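Local coordinates for protein alkylpurine DNA glycosylase AlkC (Pseudomonas fluorescens, PDB 5VHV) that probably excises alkylated purine bases from DNA as a base-excision-repair glycosylase that does not flip the damaged nucleotide out of the duplex, at residues P66-L69 / T70-A74; D98-K101 / R102-A106; D127-R130 / T131-V134. All coordinates share one frame; numbering follows the deposited sequence.

Contact 1 (P66-L69 / T70-A74); sequences PQTL and TLLYA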
ATOM      1  N   PRO A  66       4.913  32.085  -7.141  1.00 21.51           N
ATOM      2  CA  PRO A  66       6.335  31.802  -7.408  1.00 26.41           C
ATOM      3  C   PRO A  66       7.261  32.249  -6.290  1.00 25.85           C
ATOM      4  O   PRO A  66       8.215  31.535  -5.959  1.00 23.18           O
ATOM      5  CB  PRO A  66       6.610  32.570  -8.709  1.00 26.33           C
ATOM      6  CG  PRO A  66       5.262  32.771  -9.342  1.00 33.36           C
ATOM      7  CD  PRO A  66       4.304  32.923  -8.196  1.00 24.28           C
ATOM      8  N   GLN A  67       7.009  33.416  -5.696  1.00 23.73           N
ATOM      9  CA  GLN A  67       7.854  33.894  -4.604  1.00 21.41           C
ATOM     10  C   GLN A  67       7.751  32.990  -3.385  1.00 25.03           C
ATOM     11  O   GLN A  67       8.761  32.687  -2.733  1.00 23.46           O
ATOM     12  CB  GLN A  67       7.466  35.325  -4.221  1.00 22.67           C
ATOM     13  CG  GLN A  67       7.724  36.381  -5.287  1.00 31.79           C
ATOM     14  CD  GLN A  67       7.100  37.734  -4.929  1.00 53.45           C
ATOM     15  OE1 GLN A  67       6.017  37.812  -4.330  1.00 34.81           O
ATOM     16  NE2 GLN A  67       7.791  38.802  -5.288  1.00 57.09           N
ATOM     17  N   THR A  68       6.543  32.544  -3.055  1.00 20.38           N
ATOM     18  CA  THR A  68       6.398  31.626  -1.931  1.00 19.07           C
ATOM     19  C   THR A  68       7.099  30.302  -2.228  1.00 22.28           C
ATOM     20  O   THR A  68       7.752  29.731  -1.347  1.00 21.52           O
ATOM     21  CB  THR A  68       4.912  31.411  -1.594  1.00 21.50           C
ATOM     22  OG1 THR A  68       4.305  32.676  -1.278  1.00 22.02           O
ATOM     23  CG2 THR A  68       4.761  30.487  -0.399  1.00 23.39           C
ATOM     24  N   LEU A  69       6.992  29.803  -3.466  1.00 21.76           N
ATOM     25  CA  LEU A  69       7.669  28.549  -3.802  1.00 23.52           C
ATOM     26  C   LEU A  69       9.173  28.662  -3.576  1.00 20.19           C
ATOM     27  O   LEU A  69       9.807  27.722  -3.082  1.00 21.53           O
ATOM     28  CB  LEU A  69       7.385  28.150  -5.253  1.00 21.98           C
ATOM     29  CG  LEU A  69       6.068  27.459  -5.592  1.00 26.24           C
ATOM     30  CD1 LEU A  69       6.141  27.020  -7.046  1.00 23.51           C
ATOM     31  CD2 LEU A  69       5.767  26.271  -4.678  1.00 26.76           C
ATOM     32  N   THR A  70       9.758  29.806  -3.923  1.00 19.29           N
ATOM     33  CA  THR A  70      11.184  30.002  -3.666  1.00 23.80           C
ATOM     34  C   THR A  70      11.510  29.797  -2.190  1.00 28.05           C
ATOM     35  O   THR A  70      12.497  29.129  -1.853  1.00 24.28           O
ATOM     36  CB  THR A  70      11.611  31.388  -4.143  1.00 34.37           C
ATOM     37  OG1 THR A  70      11.460  31.440  -5.567  1.00 31.38           O
ATOM     38  CG2 THR A  70      13.065  31.681  -3.780  1.00 34.68           C
ATOM     39  N   LEU A  71      10.685  30.344  -1.293  1.00 23.00           N
ATOM     40  CA  LEU A  71      10.910  30.132   0.137  1.00 24.14           C
ATOM     41  C   LEU A  71      10.763  28.661   0.502  1.00 22.22           C
ATOM     42  O   LEU A  71      11.528  28.132   1.314  1.00 22.06           O
ATOM     43  CB  LEU A  71       9.931  30.947   0.966  1.00 22.21           C
ATOM     44  CG  LEU A  71       9.938  32.460   0.747  1.00 24.10           C
ATOM     45  CD1 LEU A  71       8.921  33.107   1.659  1.00 32.84           C
ATOM     46  CD2 LEU A  71      11.327  33.052   0.993  1.00 31.45           C
ATOM     47  N   LEU A  72       9.752  28.001  -0.053  1.00 18.71           N
ATOM     48  CA  LEU A  72       9.488  26.619   0.321  1.00 17.81           C
ATOM     49  C   LEU A  72      10.571  25.674  -0.209  1.00 20.49           C
ATOM     50  O   LEU A  72      10.876  24.657   0.435  1.00 20.13           O
ATOM     51  CB  LEU A  72       8.104  26.223  -0.177  1.00 17.64           C
ATOM     52  CG  LEU A  72       6.921  27.029   0.423  1.00 21.17           C
ATOM     53  CD1 LEU A  72       5.616  26.518  -0.169  1.00 19.78           C
ATOM     54  CD2 LEU A  72       6.863  26.942   1.950  1.00 24.49           C
ATOM     55  N   TYR A  73      11.170  25.987  -1.364  1.00 22.85           N
ATOM     56  CA  TYR A  73      12.346  25.240  -1.800  1.00 26.95           C
ATOM     57  C   TYR A  73      13.449  25.304  -0.750  1.00 23.90           C
ATOM     58  O   TYR A  73      14.111  24.295  -0.475  1.00 22.14           O
ATOM     59  CB  TYR A  73      12.877  25.780  -3.127  1.00 21.64           C
ATOM     60  CG  TYR A  73      12.321  25.164  -4.398  1.00 21.68           C
ATOM     61  CD1 TYR A  73      10.951  25.110  -4.639  1.00 24.33           C
ATOM     62  CD2 TYR A  73      13.182  24.651  -5.374  1.00 28.50           C
ATOM     63  CE1 TYR A  73      10.451  24.569  -5.821  1.00 27.37           C
ATOM     64  CE2 TYR A  73      12.701  24.111  -6.561  1.00 32.55           C
ATOM     65  CZ  TYR A  73      11.333  24.068  -6.782  1.00 35.94           C
ATOM     66  OH  TYR A  73      10.852  23.535  -7.965  1.00 28.22           O
ATOM     67  N   ALA A  74      13.685  26.491  -0.171  1.00 24.09           N
ATOM     68  CA  ALA A  74      14.723  26.610   0.848  1.00 22.02           C
ATOM     69  C   ALA A  74      14.304  25.959   2.153  1.00 25.74           C
ATOM     70  O   ALA A  74      15.158  25.452   2.894  1.00 21.38           O
ATOM     71  CB  ALA A  74      15.074  28.072   1.093  1.00 22.76           C
TER
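T68 and L72 sit one helical turn apart, side by side and pointing the same way. The methyl CG2 of T68 lies 4.1 Å from CD1 of L72, while CG of L72 settles 3.3 Å from the carbonyl oxygen T68 O. That same oxygen takes the backbone N-H of L72 at 2.9 Å, nearly straight ahead of the carbonyl. One residue further along the helix, Y73 N donates to L69 O at 2.8 Å, and L69 O lies oblique to the Y73 ring, 3.2 Å from its CD1. T70 N donates to P66 O at 3.1 Å; the bond from L71 N to Q67 O is weak.

T68 has its methyl anti to the backbone N and OG1 beside that N (chi1 -59°), which puts the methyl next to L72 and lets OG1 bond to D64 O, just ahead of the helix. Q67 N, close by, is held by D64 OD1.

The helix 65-75 belongs to a stack of helices consistent with a HEAT-like fold. T68, L69 and L72 face helix 87-95, touching Y91, V92 and L88, while Y73 leans on helix 100-110, its ring stacked with Y109 and edge-to-face with F110.

Contact 2 (D98-K101 / R102-A106); sequences DDFK and RSMAA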
ATOM      1  N   ASP A  98      -2.991  26.894 -11.684  1.00 20.39           N
ATOM      2  CA  ASP A  98      -2.871  27.756 -12.860  1.00 21.55           C
ATOM      3  C   ASP A  98      -1.425  28.122 -13.184  1.00 25.76           C
ATOM      4  O   ASP A  98      -1.179  29.084 -13.921  1.00 23.56           O
ATOM      5  CB  ASP A  98      -3.697  29.042 -12.698  1.00 29.82           C
ATOM      6  CG  ASP A  98      -3.817  29.836 -14.021  1.00 59.23           C
ATOM      7  OD1 ASP A  98      -4.190  29.216 -15.038  1.00 38.97           O
ATOM      8  OD2 ASP A  98      -3.531  31.060 -14.063  1.00 44.43           O
ATOM      9  N   ASP A  99      -0.465  27.370 -12.661  1.00 18.41           N
ATOM     10  CA  ASP A  99       0.944  27.564 -12.956  1.00 19.65           C
ATOM     11  C   ASP A  99       1.510  26.139 -13.068  1.00 24.26           C
ATOM     12  O   ASP A  99       2.326  25.671 -12.261  1.00 21.41           O
ATOM     13  CB  ASP A  99       1.629  28.405 -11.873  1.00 21.96           C
ATOM     14  CG  ASP A  99       2.897  29.070 -12.357  1.00 28.02           C
ATOM     15  OD1 ASP A  99       3.295  28.846 -13.520  1.00 34.46           O
ATOM     16  OD2 ASP A  99       3.515  29.811 -11.561  1.00 27.22           O
ATOM     17  N   PHE A 100       1.027  25.425 -14.091  1.00 18.70           N
ATOM     18  CA  PHE A 100       1.228  23.977 -14.190  1.00 18.22           C
ATOM     19  C   PHE A 100       2.703  23.607 -14.255  1.00 20.47           C
ATOM     20  O   PHE A 100       3.174  22.751 -13.497  1.00 19.23           O
ATOM     21  CB  PHE A 100       0.487  23.436 -15.411  1.00 17.32           C
ATOM     22  CG  PHE A 100       0.606  21.953 -15.578  1.00 15.54           C
ATOM     23  CD1 PHE A 100      -0.222  21.104 -14.875  1.00 20.22           C
ATOM     24  CD2 PHE A 100       1.562  21.400 -16.422  1.00 19.16           C
ATOM     25  CE1 PHE A 100      -0.110  19.737 -15.020  1.00 22.31           C
ATOM     26  CE2 PHE A 100       1.675  20.019 -16.542  1.00 19.94           C
ATOM     27  CZ  PHE A 100       0.839  19.208 -15.846  1.00 20.31           C
ATOM     28  N   LYS A 101       3.456  24.222 -15.168  1.00 18.84           N
ATOM     29  CA  LYS A 101       4.820  23.754 -15.365  1.00 21.93           C
ATOM     30  C   LYS A 101       5.663  24.016 -14.126  1.00 20.98           C
ATOM     31  O   LYS A 101       6.444  23.157 -13.698  1.00 22.23           O
ATOM     32  CB  LYS A 101       5.411  24.405 -16.612  1.00 28.55           C
ATOM     33  CG  LYS A 101       4.862  23.725 -17.852  1.00 68.28           C
ATOM     34  CD  LYS A 101       5.101  24.478 -19.127  1.00 93.51           C
ATOM     35  CE  LYS A 101       4.493  23.701 -20.284  1.00 82.34           C
ATOM     36  NZ  LYS A 101       4.364  24.532 -21.493  1.00 49.32           N
ATOM     37  N   ARG A 102       5.469  25.174 -13.504  1.00 20.50           N
ATOM     38  CA  ARG A 102       6.205  25.461 -12.280  1.00 20.99           C
ATOM     39  C   ARG A 102       5.817  24.485 -11.180  1.00 19.25           C
ATOM     40  O   ARG A 102       6.673  24.044 -10.405  1.00 19.88           O
ATOM     41  CB  ARG A 102       5.935  26.896 -11.838  1.00 25.96           C
ATOM     42  CG  ARG A 102       6.911  27.413 -10.819  1.00 36.91           C
ATOM     43  CD  ARG A 102       6.464  28.758 -10.263  1.00 35.00           C
ATOM     44  NE  ARG A 102       6.385  29.792 -11.290  1.00 31.78           N
ATOM     45  CZ  ARG A 102       7.408  30.532 -11.698  1.00 34.55           C
ATOM     46  NH1 ARG A 102       8.620  30.348 -11.181  1.00 43.55           N
ATOM     47  NH2 ARG A 102       7.212  31.460 -12.625  1.00 35.22           N
ATOM     48  N   SER A 103       4.523  24.154 -11.088  1.00 16.89           N
ATOM     49  CA  SER A 103       4.050  23.229 -10.066  1.00 18.68           C
ATOM     50  C   SER A 103       4.609  21.826 -10.279  1.00 19.67           C
ATOM     51  O   SER A 103       5.014  21.161  -9.317  1.00 16.13           O
ATOM     52  CB  SER A 103       2.526  23.212 -10.044  1.00 18.55           C
ATOM     53  OG  SER A 103       2.042  24.463  -9.550  1.00 19.10           O
ATOM     54  N   MET A 104       4.684  21.376 -11.531  1.00 14.21           N
ATOM     55  CA  MET A 104       5.272  20.066 -11.780  1.00 17.05           C
ATOM     56  C   MET A 104       6.729  20.039 -11.345  1.00 15.91           C
ATOM     57  O   MET A 104       7.185  19.052 -10.750  1.00 15.64           O
ATOM     58  CB  MET A 104       5.153  19.691 -13.257  1.00 20.10           C
ATOM     59  CG  MET A 104       3.735  19.383 -13.717  1.00 17.26           C
ATOM     60  SD  MET A 104       2.894  18.091 -12.790  1.00 17.18           S
ATOM     61  CE  MET A 104       1.811  19.086 -11.756  1.00 19.28           C
ATOM     62  N   ALA A 105       7.479  21.100 -11.651  1.00 17.11           N
ATOM     63  CA  ALA A 105       8.879  21.146 -11.258  1.00 18.40           C
ATOM     64  C   ALA A 105       8.998  21.139  -9.746  1.00 17.05           C
ATOM     65  O   ALA A 105       9.876  20.467  -9.190  1.00 17.12           O
ATOM     66  CB  ALA A 105       9.573  22.379 -11.847  1.00 21.94           C
ATOM     67  N   ALA A 106       8.089  21.849  -9.063  1.00 18.50           N
ATOM     68  CA  ALA A 106       8.078  21.857  -7.603  1.00 17.78           C
ATOM     69  C   ALA A 106       7.789  20.474  -7.022  1.00 19.02           C
ATOM     70  O   ALA A 106       8.418  20.068  -6.035  1.00 17.03           O
ATOM     71  CB  ALA A 106       7.057  22.875  -7.081  1.00 14.82           C
TER
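M104 bends back over F100, four residues earlier on the same helix. Its CB lies 3.7 Å from F100 O, on the backbone of the previous turn. CG is next: it stands above one face of the F100 ring, 3.8 Å from the centroid and displaced toward the rim, a CH-pi contact. The chain bends at chi2 (-56°), and SD reaches CZ of F100 at 3.8 Å, meeting the ring obliquely. A second bend, at chi3, carries the methyl CE to 3.8 Å from F100 CE1. The ring can lie beneath the thioether because F100 carries CG anti to its backbone N (chi1 -179°).

This is a Met-aromatic pair in the first turn of helix 100-110, one of the helices of the HEAT-like array, and F123 of helix 119-126 packs against both F100 and M104. D99 occupies the N-cap position without making a capping bond; its carboxylate goes to R102 instead. In this salt bridge NE of R102 meets OD2 of D99 at 2.9 Å, with OD2 at the guanidinium edge and nearly in its plane; NE comes from the syn side of OD2, 34° out of the carboxylate plane, so the two flat groups are steeply inclined to each other. S103 N donates to D99 O at 2.9 Å, and S103 OG bonds to Y65 OH. A sulfonate oxygen of a bound MES molecule accepts from F100 N.

Contact 3 (D127-R130 / T131-V134); sequences DFQR and TLAV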
ATOM      1  N   ASP A 127      -6.494  17.669 -14.567  1.00 16.47           N
ATOM      2  CA  ASP A 127      -5.727  17.837 -15.806  1.00 20.07           C
ATOM      3  C   ASP A 127      -5.045  16.514 -16.165  1.00 17.61           C
ATOM      4  O   ASP A 127      -3.817  16.397 -16.228  1.00 15.84           O
ATOM      5  CB  ASP A 127      -4.706  18.957 -15.623  1.00 15.71           C
ATOM      6  CG  ASP A 127      -5.375  20.291 -15.439  1.00 27.79           C
ATOM      7  OD1 ASP A 127      -5.710  20.937 -16.437  1.00 26.17           O
ATOM      8  OD2 ASP A 127      -5.633  20.643 -14.290  1.00 24.93           O
ATOM      9  N   PHE A 128      -5.863  15.489 -16.408  1.00 15.90           N
ATOM     10  CA  PHE A 128      -5.336  14.134 -16.463  1.00 16.58           C
ATOM     11  C   PHE A 128      -4.276  13.988 -17.555  1.00 15.14           C
ATOM     12  O   PHE A 128      -3.158  13.528 -17.283  1.00 16.48           O
ATOM     13  CB  PHE A 128      -6.445  13.112 -16.681  1.00 18.86           C
ATOM     14  CG  PHE A 128      -5.912  11.727 -16.768  1.00 15.95           C
ATOM     15  CD1 PHE A 128      -5.475  11.090 -15.627  1.00 15.33           C
ATOM     16  CD2 PHE A 128      -5.769  11.100 -17.987  1.00 20.25           C
ATOM     17  CE1 PHE A 128      -4.937   9.829 -15.675  1.00 18.41           C
ATOM     18  CE2 PHE A 128      -5.222   9.821 -18.057  1.00 20.98           C
ATOM     19  CZ  PHE A 128      -4.806   9.185 -16.896  1.00 19.04           C
ATOM     20  N   GLN A 129      -4.614  14.348 -18.795  1.00 16.03           N
ATOM     21  CA  GLN A 129      -3.698  14.056 -19.906  1.00 15.60           C
ATOM     22  C   GLN A 129      -2.396  14.837 -19.754  1.00 19.24           C
ATOM     23  O   GLN A 129      -1.303  14.289 -19.971  1.00 19.62           O
ATOM     24  CB  GLN A 129      -4.381  14.358 -21.253  1.00 16.78           C
ATOM     25  CG  GLN A 129      -3.845  13.576 -22.441  1.00 34.19           C
ATOM     26  CD  GLN A 129      -4.101  12.057 -22.333  1.00 21.21           C
ATOM     27  OE1 GLN A 129      -5.227  11.616 -22.107  1.00 35.86           O
ATOM     28  NE2 GLN A 129      -3.053  11.282 -22.469  1.00 38.95           N
ATOM     29  N   ARG A 130      -2.495  16.113 -19.349  1.00 15.48           N
ATOM     30  CA  ARG A 130      -1.300  16.936 -19.180  1.00 15.49           C
ATOM     31  C   ARG A 130      -0.380  16.342 -18.125  1.00 16.18           C
ATOM     32  O   ARG A 130       0.847  16.310 -18.298  1.00 18.94           O
ATOM     33  CB  ARG A 130      -1.690  18.360 -18.797  1.00 15.66           C
ATOM     34  CG  ARG A 130      -0.697  19.411 -19.280  1.00 19.57           C
ATOM     35  CD  ARG A 130      -1.093  20.818 -18.829  1.00 22.31           C
ATOM     36  NE  ARG A 130      -0.204  21.818 -19.420  1.00 22.55           N
ATOM     37  CZ  ARG A 130      -0.295  23.130 -19.208  1.00 22.94           C
ATOM     38  NH1 ARG A 130      -1.249  23.631 -18.411  1.00 20.51           N
ATOM     39  NH2 ARG A 130       0.585  23.944 -19.778  1.00 28.96           N
ATOM     40  N   THR A 131      -0.958  15.873 -17.022  1.00 17.14           N
ATOM     41  CA  THR A 131      -0.178  15.350 -15.906  1.00 14.15           C
ATOM     42  C   THR A 131       0.367  13.961 -16.227  1.00 15.89           C
ATOM     43  O   THR A 131       1.507  13.631 -15.866  1.00 16.69           O
ATOM     44  CB  THR A 131      -1.044  15.326 -14.638  1.00 13.48           C
ATOM     45  OG1 THR A 131      -1.615  16.630 -14.413  1.00 14.72           O
ATOM     46  CG2 THR A 131      -0.237  14.936 -13.422  1.00 15.75           C
ATOM     47  N   LEU A 132      -0.423  13.148 -16.938  1.00 16.51           N
ATOM     48  CA  LEU A 132       0.059  11.837 -17.357  1.00 16.24           C
ATOM     49  C   LEU A 132       1.353  11.960 -18.156  1.00 16.62           C
ATOM     50  O   LEU A 132       2.298  11.179 -17.955  1.00 17.43           O
ATOM     51  CB  LEU A 132      -1.014  11.107 -18.179  1.00 17.74           C
ATOM     52  CG  LEU A 132      -0.592   9.746 -18.764  1.00 21.62           C
ATOM     53  CD1 LEU A 132      -0.308   8.725 -17.667  1.00 19.86           C
ATOM     54  CD2 LEU A 132      -1.678   9.217 -19.674  1.00 22.88           C
ATOM     55  N   ALA A 133       1.429  12.951 -19.048  1.00 18.06           N
ATOM     56  CA  ALA A 133       2.636  13.116 -19.860  1.00 19.28           C
ATOM     57  C   ALA A 133       3.846  13.399 -18.981  1.00 18.82           C
ATOM     58  O   ALA A 133       4.946  12.883 -19.223  1.00 19.43           O
ATOM     59  CB  ALA A 133       2.444  14.245 -20.873  1.00 22.25           C
ATOM     60  N   VAL A 134       3.649  14.196 -17.937  1.00 18.01           N
ATOM     61  CA  VAL A 134       4.730  14.484 -17.000  1.00 16.31           C
ATOM     62  C   VAL A 134       5.162  13.224 -16.282  1.00 17.22           C
ATOM     63  O   VAL A 134       6.362  12.945 -16.135  1.00 17.88           O
ATOM     64  CB  VAL A 134       4.272  15.564 -16.009  1.00 20.01           C
ATOM     65  CG1 VAL A 134       5.274  15.705 -14.864  1.00 18.92           C
ATOM     66  CG2 VAL A 134       4.060  16.861 -16.755  1.00 20.75           C
TER
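T131 grips D127 twice through a single oxygen. Its backbone N-H reaches D127 O at 3.0 Å, close to straight on, and its hydroxyl OG1 donates to the same oxygen at 2.9 Å from above the carbonyl plane. This is the opening turn of helix 128-138, which starts directly after helix 119-126: D127 ends the run of helical backbone angles and also holds the N-cap position of the next helix, a sharp helix-to-helix turn within the HEAT-like array.

The inner side of the turn is the tight one. OG1 of T131 stands beside the backbone N (chi1 -53°), the placement that brings it over D127 O; its one proton goes there, with F123 O a weak secondary acceptor. The T131 side chain is buried against F100, I120 and L124. An alanine here is likely to leave D127 O with one of its two donors gone and to open a gap beside F100 and the helix 119-126. Next to it, L132 N binds F128 O at 2.8 Å, and the L132 methyl CD2 rests 3.9 Å from CE2 of F128. The F128 ring also touches E166 and V167 of helix 165-169.

Toward solvent the packing is looser. The bent side chain of Q129 lies alongside L132, with NE2 3.7 Å from L132 CD2, a van der Waals touch. R130 runs fully extended against F100 and K101 of helix 100-110, and outside this turn its NH1 pairs with the sulfonate of a bound MES, probably from the crystallisation liquor. A133, another exposed residue, is tied in mainly by its backbone N, which donates to Q129 O at 3.2 Å. V134, which also meets M104 of helix 100-110, has its methyl CG2 3.6 Å from R130 O.

Overall arrangement
Contacts 1, 2 and 3 are single turns of three helices that follow in chain order, 65-75, 100-110 and 128-138, with helices 87-95 and 119-126 between them; each turn has a buried and an exposed side. Contact 2 is the middle one, its centre about 12 Å from the centres of both others; contacts 1 and 3 do not touch. R102 packs on P66 and L69 of contact 1, while F100 meets R130 and T131 of contact 3. The chemistry shifts along the row: aliphatic packing in contact 1, a salt bridge and a thioether-ring pair in contact 2, a hydroxyl-to-backbone bond in contact 3. None touches the DNA, though contact 3 comes nearest to it.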